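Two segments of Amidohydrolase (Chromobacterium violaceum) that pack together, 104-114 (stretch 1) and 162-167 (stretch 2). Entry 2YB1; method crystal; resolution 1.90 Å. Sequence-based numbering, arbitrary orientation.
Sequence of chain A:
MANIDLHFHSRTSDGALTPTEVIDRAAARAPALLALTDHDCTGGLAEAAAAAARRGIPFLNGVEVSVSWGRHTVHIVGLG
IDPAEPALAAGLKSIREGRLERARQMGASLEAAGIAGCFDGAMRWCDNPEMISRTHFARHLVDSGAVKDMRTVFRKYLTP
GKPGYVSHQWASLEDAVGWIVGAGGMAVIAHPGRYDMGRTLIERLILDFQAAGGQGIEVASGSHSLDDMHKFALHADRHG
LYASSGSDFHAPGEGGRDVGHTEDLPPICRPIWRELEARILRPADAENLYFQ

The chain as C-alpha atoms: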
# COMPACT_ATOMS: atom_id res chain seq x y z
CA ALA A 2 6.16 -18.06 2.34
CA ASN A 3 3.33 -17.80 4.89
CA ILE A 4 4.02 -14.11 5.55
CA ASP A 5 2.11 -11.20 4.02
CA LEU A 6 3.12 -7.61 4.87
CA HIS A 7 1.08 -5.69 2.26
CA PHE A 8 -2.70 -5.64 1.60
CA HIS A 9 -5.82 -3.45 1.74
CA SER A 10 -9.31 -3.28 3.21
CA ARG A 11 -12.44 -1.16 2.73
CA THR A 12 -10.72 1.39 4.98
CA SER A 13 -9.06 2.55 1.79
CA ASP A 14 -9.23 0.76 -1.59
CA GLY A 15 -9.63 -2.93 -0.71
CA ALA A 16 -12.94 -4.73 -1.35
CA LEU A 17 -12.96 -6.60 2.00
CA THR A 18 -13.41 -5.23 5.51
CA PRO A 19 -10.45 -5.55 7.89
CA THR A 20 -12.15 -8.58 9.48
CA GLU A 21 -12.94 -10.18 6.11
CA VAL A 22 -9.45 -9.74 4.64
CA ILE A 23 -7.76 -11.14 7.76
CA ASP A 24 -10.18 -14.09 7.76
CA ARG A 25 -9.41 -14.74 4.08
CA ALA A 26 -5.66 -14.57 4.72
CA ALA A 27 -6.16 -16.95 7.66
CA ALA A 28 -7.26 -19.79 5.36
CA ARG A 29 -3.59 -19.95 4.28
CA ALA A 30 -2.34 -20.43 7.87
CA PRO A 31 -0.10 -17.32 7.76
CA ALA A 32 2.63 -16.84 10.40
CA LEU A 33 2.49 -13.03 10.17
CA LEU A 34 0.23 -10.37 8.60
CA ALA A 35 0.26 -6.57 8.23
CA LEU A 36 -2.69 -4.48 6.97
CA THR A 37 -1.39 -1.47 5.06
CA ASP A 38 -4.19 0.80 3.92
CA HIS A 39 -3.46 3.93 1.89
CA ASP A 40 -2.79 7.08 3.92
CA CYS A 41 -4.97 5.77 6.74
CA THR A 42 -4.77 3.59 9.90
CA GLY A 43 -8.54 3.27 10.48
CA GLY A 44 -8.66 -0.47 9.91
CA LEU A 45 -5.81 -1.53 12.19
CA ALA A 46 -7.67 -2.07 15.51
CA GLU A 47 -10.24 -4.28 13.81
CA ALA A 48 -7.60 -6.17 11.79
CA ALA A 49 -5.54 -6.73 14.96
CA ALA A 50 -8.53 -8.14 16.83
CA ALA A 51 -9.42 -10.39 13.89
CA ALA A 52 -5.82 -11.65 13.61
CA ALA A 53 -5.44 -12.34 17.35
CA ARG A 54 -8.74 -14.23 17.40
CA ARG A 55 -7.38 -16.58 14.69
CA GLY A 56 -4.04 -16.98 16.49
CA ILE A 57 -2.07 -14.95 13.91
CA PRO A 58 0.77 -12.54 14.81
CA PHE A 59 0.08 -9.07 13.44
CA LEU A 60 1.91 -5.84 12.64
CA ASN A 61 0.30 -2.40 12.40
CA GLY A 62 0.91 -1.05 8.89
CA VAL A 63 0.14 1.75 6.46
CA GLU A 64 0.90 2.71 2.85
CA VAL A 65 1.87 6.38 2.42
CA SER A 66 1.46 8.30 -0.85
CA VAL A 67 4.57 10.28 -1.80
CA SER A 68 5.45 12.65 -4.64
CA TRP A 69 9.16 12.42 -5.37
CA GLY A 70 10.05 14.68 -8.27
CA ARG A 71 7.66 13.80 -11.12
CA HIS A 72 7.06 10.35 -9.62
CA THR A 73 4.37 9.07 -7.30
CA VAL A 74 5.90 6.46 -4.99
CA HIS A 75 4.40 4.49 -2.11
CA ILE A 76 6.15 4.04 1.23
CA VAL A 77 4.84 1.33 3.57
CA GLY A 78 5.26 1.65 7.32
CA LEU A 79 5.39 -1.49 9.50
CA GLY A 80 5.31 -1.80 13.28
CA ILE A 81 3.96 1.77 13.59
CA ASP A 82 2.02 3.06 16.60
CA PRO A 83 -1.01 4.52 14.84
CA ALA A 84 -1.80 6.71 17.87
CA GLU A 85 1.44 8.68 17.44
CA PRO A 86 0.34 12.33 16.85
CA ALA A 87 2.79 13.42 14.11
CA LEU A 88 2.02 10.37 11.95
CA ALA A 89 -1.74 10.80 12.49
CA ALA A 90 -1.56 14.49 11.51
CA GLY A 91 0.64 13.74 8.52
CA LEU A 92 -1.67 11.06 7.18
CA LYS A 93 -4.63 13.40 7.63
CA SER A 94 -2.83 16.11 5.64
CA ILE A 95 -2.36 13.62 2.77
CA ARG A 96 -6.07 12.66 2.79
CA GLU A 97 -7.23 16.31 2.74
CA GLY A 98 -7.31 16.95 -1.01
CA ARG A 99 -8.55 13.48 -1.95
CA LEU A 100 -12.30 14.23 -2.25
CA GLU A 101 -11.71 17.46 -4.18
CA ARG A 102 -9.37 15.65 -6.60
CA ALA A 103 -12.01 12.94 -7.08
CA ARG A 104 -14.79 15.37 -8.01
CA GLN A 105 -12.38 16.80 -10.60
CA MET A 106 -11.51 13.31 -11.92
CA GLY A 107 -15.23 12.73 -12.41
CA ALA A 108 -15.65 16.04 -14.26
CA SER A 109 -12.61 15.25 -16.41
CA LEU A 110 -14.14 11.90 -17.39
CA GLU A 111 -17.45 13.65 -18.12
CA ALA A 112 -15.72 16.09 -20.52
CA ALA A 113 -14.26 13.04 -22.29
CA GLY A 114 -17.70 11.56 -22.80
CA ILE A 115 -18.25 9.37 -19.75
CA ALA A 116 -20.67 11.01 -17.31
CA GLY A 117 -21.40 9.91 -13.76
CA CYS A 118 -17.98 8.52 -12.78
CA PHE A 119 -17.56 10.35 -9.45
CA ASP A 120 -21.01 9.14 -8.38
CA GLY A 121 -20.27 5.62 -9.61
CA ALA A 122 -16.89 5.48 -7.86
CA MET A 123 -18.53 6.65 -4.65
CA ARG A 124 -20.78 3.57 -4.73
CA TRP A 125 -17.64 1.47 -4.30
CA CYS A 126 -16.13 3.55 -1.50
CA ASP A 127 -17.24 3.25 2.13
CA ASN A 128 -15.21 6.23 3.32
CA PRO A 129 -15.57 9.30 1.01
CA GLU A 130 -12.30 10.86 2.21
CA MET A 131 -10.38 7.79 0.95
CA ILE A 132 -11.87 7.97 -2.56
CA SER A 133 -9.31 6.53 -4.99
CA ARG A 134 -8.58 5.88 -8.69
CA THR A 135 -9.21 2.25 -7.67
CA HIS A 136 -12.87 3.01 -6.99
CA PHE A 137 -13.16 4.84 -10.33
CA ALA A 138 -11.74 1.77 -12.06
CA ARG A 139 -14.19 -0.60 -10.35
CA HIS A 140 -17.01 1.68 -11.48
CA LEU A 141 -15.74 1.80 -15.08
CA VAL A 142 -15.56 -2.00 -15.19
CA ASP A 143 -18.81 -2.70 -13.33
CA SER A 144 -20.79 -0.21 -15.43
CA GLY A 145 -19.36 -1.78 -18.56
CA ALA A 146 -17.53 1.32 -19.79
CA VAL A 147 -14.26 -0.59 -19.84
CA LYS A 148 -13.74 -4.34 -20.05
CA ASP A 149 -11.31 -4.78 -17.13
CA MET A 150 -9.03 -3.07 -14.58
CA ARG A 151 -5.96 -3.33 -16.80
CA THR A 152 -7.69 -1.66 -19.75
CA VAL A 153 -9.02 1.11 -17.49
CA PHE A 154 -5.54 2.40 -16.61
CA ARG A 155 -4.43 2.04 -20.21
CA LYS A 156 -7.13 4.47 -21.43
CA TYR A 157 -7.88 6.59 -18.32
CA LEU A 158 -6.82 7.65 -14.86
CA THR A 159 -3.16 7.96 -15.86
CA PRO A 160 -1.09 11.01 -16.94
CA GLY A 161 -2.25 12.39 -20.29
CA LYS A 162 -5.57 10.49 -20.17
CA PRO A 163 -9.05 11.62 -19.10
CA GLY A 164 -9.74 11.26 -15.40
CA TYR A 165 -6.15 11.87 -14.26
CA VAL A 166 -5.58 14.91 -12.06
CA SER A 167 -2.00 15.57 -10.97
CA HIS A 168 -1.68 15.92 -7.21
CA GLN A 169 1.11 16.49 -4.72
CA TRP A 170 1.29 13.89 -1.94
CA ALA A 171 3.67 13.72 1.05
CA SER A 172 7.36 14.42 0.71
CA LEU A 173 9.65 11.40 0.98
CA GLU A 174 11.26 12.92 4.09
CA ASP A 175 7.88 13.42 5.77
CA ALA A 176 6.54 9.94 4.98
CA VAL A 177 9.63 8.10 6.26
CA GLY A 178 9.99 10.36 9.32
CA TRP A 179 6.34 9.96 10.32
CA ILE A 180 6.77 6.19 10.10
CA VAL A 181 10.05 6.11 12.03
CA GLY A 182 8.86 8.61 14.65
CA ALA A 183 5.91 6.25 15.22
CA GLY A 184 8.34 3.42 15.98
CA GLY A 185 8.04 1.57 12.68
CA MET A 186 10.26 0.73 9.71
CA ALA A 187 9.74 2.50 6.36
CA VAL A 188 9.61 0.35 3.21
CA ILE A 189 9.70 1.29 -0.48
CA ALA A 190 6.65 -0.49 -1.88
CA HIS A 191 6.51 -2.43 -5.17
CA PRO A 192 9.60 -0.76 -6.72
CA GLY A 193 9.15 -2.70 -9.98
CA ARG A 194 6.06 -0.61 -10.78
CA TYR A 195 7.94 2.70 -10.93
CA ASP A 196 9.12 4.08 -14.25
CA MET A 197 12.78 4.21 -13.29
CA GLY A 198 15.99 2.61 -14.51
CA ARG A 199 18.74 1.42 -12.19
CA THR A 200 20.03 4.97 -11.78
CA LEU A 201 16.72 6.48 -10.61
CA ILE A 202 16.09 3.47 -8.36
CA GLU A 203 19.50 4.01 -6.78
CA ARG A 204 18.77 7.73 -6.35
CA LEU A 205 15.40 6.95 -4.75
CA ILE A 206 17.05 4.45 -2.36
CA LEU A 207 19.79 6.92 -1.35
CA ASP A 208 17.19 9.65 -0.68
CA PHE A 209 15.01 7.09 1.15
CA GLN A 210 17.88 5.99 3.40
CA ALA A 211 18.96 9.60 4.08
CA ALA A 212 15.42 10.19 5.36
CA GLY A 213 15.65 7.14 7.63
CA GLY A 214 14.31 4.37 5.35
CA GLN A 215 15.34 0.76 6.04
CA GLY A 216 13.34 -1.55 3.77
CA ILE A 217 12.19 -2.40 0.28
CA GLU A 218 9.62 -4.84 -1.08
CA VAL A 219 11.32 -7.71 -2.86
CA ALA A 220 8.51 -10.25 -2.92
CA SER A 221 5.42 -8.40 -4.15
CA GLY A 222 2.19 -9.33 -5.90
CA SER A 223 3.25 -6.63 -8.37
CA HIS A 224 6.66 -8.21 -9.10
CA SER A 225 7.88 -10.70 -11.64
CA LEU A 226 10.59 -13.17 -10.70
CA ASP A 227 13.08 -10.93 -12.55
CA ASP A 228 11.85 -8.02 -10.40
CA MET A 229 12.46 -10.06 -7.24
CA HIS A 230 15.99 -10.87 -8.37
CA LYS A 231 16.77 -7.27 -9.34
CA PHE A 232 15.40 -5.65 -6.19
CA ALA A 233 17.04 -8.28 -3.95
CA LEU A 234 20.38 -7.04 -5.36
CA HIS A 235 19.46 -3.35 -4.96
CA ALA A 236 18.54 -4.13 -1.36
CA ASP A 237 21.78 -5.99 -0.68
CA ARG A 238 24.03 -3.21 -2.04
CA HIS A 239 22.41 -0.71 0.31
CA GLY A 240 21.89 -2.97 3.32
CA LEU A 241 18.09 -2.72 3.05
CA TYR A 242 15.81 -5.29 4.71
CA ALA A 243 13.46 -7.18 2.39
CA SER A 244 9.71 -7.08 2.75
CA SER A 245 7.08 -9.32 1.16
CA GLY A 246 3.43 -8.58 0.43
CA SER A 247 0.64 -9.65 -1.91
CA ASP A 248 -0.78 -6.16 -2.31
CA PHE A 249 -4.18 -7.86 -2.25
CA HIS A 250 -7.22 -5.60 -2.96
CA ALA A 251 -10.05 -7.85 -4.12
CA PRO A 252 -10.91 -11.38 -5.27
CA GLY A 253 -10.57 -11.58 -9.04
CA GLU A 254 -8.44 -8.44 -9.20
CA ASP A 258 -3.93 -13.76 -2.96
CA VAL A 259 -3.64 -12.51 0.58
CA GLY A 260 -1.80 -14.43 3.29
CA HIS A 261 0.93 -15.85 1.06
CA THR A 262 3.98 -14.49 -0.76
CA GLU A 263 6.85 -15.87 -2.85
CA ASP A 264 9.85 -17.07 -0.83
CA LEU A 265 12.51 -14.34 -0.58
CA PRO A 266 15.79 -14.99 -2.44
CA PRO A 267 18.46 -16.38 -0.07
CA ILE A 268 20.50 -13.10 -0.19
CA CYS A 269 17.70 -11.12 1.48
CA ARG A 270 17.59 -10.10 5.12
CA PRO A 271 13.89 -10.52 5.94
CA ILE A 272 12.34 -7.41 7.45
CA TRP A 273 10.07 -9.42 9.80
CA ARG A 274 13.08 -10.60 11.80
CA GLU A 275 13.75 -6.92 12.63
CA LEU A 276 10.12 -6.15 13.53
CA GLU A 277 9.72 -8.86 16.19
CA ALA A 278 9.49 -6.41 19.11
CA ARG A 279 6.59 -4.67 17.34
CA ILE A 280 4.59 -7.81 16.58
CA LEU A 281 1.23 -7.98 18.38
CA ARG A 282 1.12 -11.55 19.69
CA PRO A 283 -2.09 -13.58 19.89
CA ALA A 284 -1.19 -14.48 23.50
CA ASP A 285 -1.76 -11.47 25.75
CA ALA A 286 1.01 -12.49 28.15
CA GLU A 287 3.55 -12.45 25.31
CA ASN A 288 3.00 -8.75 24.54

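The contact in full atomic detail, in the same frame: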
# COMPACT_ATOMS: atom_id res chain seq x y z
N ARG A 104 -13.71 14.68 -7.30
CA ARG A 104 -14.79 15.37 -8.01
C ARG A 104 -14.28 15.88 -9.37
O ARG A 104 -14.99 15.83 -10.38
CB ARG A 104 -15.34 16.53 -7.16
CG ARG A 104 -15.91 16.08 -5.82
CD ARG A 104 -16.56 17.26 -5.08
NE ARG A 104 -16.80 16.92 -3.67
CZ ARG A 104 -15.99 17.26 -2.67
NH1 ARG A 104 -14.88 17.95 -2.91
NH2 ARG A 104 -16.30 16.90 -1.42
N GLN A 105 -13.04 16.34 -9.38
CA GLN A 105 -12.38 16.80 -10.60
C GLN A 105 -12.12 15.65 -11.59
O GLN A 105 -12.28 15.82 -12.80
CB GLN A 105 -11.08 17.54 -10.22
CG GLN A 105 -11.33 18.85 -9.47
CD GLN A 105 -10.08 19.45 -8.83
OE1 GLN A 105 -9.02 18.84 -8.83
NE2 GLN A 105 -10.23 20.64 -8.26
N MET A 106 -11.71 14.49 -11.07
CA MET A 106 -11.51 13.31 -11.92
C MET A 106 -12.83 12.96 -12.61
O MET A 106 -12.85 12.64 -13.80
CB MET A 106 -11.00 12.13 -11.09
CG MET A 106 -9.56 12.30 -10.55
SD MET A 106 -8.94 10.76 -9.78
CE MET A 106 -9.71 10.80 -8.17
N GLY A 107 -13.92 13.02 -11.86
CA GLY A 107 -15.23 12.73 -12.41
C GLY A 107 -15.58 13.70 -13.53
O GLY A 107 -16.04 13.29 -14.60
N ALA A 108 -15.35 14.99 -13.29
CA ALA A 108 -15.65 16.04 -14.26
C ALA A 108 -14.75 15.93 -15.50
O ALA A 108 -15.19 16.17 -16.62
CB ALA A 108 -15.52 17.41 -13.61
N SER A 109 -13.50 15.55 -15.29
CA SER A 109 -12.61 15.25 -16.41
C SER A 109 -13.16 14.11 -17.28
O SER A 109 -13.24 14.21 -18.50
CB SER A 109 -11.21 14.89 -15.89
OG SER A 109 -10.32 14.59 -16.95
N LEU A 110 -13.55 13.01 -16.64
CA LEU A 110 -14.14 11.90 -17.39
C LEU A 110 -15.42 12.32 -18.13
O LEU A 110 -15.67 11.90 -19.26
CB LEU A 110 -14.39 10.69 -16.47
CG LEU A 110 -13.09 9.96 -16.09
CD1 LEU A 110 -13.22 9.17 -14.78
CD2 LEU A 110 -12.66 9.04 -17.23
N GLU A 111 -16.23 13.17 -17.49
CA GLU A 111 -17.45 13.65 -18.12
C GLU A 111 -17.15 14.45 -19.40
O GLU A 111 -17.81 14.27 -20.42
CB GLU A 111 -18.27 14.48 -17.15
CG GLU A 111 -19.55 15.03 -17.75
CD GLU A 111 -20.28 15.95 -16.81
OE1 GLU A 111 -19.62 16.58 -15.95
OE2 GLU A 111 -21.51 16.06 -16.92
N ALA A 112 -16.14 15.32 -19.34
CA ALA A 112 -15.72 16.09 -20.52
C ALA A 112 -15.27 15.17 -21.66
O ALA A 112 -15.37 15.54 -22.83
CB ALA A 112 -14.60 17.08 -20.14
N ALA A 113 -14.76 13.99 -21.31
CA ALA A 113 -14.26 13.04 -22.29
C ALA A 113 -15.35 12.08 -22.75
O ALA A 113 -15.08 11.13 -23.48
CB ALA A 113 -13.10 12.25 -21.72
N GLY A 114 -16.57 12.32 -22.30
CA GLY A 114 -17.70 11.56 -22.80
C GLY A 114 -18.22 10.46 -21.89
O GLY A 114 -19.12 9.71 -22.29
N LYS A 162 -4.28 11.11 -19.83
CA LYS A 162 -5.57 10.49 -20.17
C LYS A 162 -6.68 11.09 -19.33
O LYS A 162 -6.44 11.55 -18.21
CB LYS A 162 -5.54 8.97 -19.95
CG LYS A 162 -4.38 8.22 -20.59
CD LYS A 162 -4.59 8.02 -22.07
CE LYS A 162 -3.41 7.29 -22.68
NZ LYS A 162 -3.42 7.39 -24.17
N PRO A 163 -7.91 11.08 -19.85
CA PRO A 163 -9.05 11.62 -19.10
C PRO A 163 -9.18 10.97 -17.72
O PRO A 163 -8.93 9.76 -17.55
CB PRO A 163 -10.25 11.27 -20.00
CG PRO A 163 -9.67 11.22 -21.39
CD PRO A 163 -8.30 10.62 -21.20
N GLY A 164 -9.54 11.77 -16.74
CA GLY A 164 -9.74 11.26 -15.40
C GLY A 164 -8.53 11.39 -14.49
O GLY A 164 -8.65 11.24 -13.28
N TYR A 165 -7.35 11.66 -15.07
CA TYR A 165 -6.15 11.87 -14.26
C TYR A 165 -5.99 13.33 -13.86
O TYR A 165 -6.08 14.24 -14.69
CB TYR A 165 -4.88 11.37 -14.96
CG TYR A 165 -3.68 11.40 -14.05
CD1 TYR A 165 -3.48 10.39 -13.10
CD2 TYR A 165 -2.76 12.45 -14.09
CE1 TYR A 165 -2.37 10.42 -12.25
CE2 TYR A 165 -1.66 12.48 -13.24
CZ TYR A 165 -1.47 11.46 -12.33
OH TYR A 165 -0.39 11.48 -11.48
N VAL A 166 -5.78 13.57 -12.58
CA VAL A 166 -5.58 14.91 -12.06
C VAL A 166 -4.29 14.86 -11.24
O VAL A 166 -4.21 14.14 -10.26
CB VAL A 166 -6.77 15.36 -11.17
CG1 VAL A 166 -6.50 16.73 -10.54
CG2 VAL A 166 -8.08 15.38 -11.99
N SER A 167 -3.27 15.58 -11.69
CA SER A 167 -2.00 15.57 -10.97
C SER A 167 -2.23 16.09 -9.56
O SER A 167 -3.09 16.95 -9.34
CB SER A 167 -0.95 16.42 -11.68
OG SER A 167 -0.77 15.96 -13.01

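Why does the closest backbone approach fall at Gly164? This residue gives up the most surface of any here, 72 Å², because the helix lies almost directly on its main chain: its CA is 4.4 Å from the CA of Met106 and 3.7 Å from CG of Leu110. A CB at this position would sit only 3.0 Å from Leu110 CG. Gly164 also occupies the third position of a type II turn from Lys162 to Tyr165, with a positive phi of 95° at which a side chain would be jammed against the preceding carbonyl. Both the turn and the packing therefore suit glycine.

What polar bond ties the turn to the helix? The amide N of Gly164 donates a hydrogen bond to OG of Ser109, 2.9 Å away and nearly straight at 165°. Ser109 points toward the turn, and its t rotamer brings the hydroxyl to a buried amide. The carbonyl O of Gly164, in the next peptide group, lies 3.1 Å from Met106 CG, a close contact without a hydrogen bond.

How does Val166 use its two methyls? It turns its side chain toward the helix and covers 65 Å². CG2 packs against CG of Met106 at 3.7 Å, while CG1 meets OE1 of Gln105, also at 3.7 Å. The short, branched side chain fits beside the helix, and the end of Met106 leads away from this stretch.

What does Pro163 add at the other end? Its 58 Å² lies against the last part of the helix and the residue after it. Pro163 CB touches Ala113 CB at 3.5 Å and lies 4.3 Å from Leu110 CD2. The methyl of Ala113 points toward this stretch and presents an apolar face to the ring, and the apolar proline ring offers carbon to both partners.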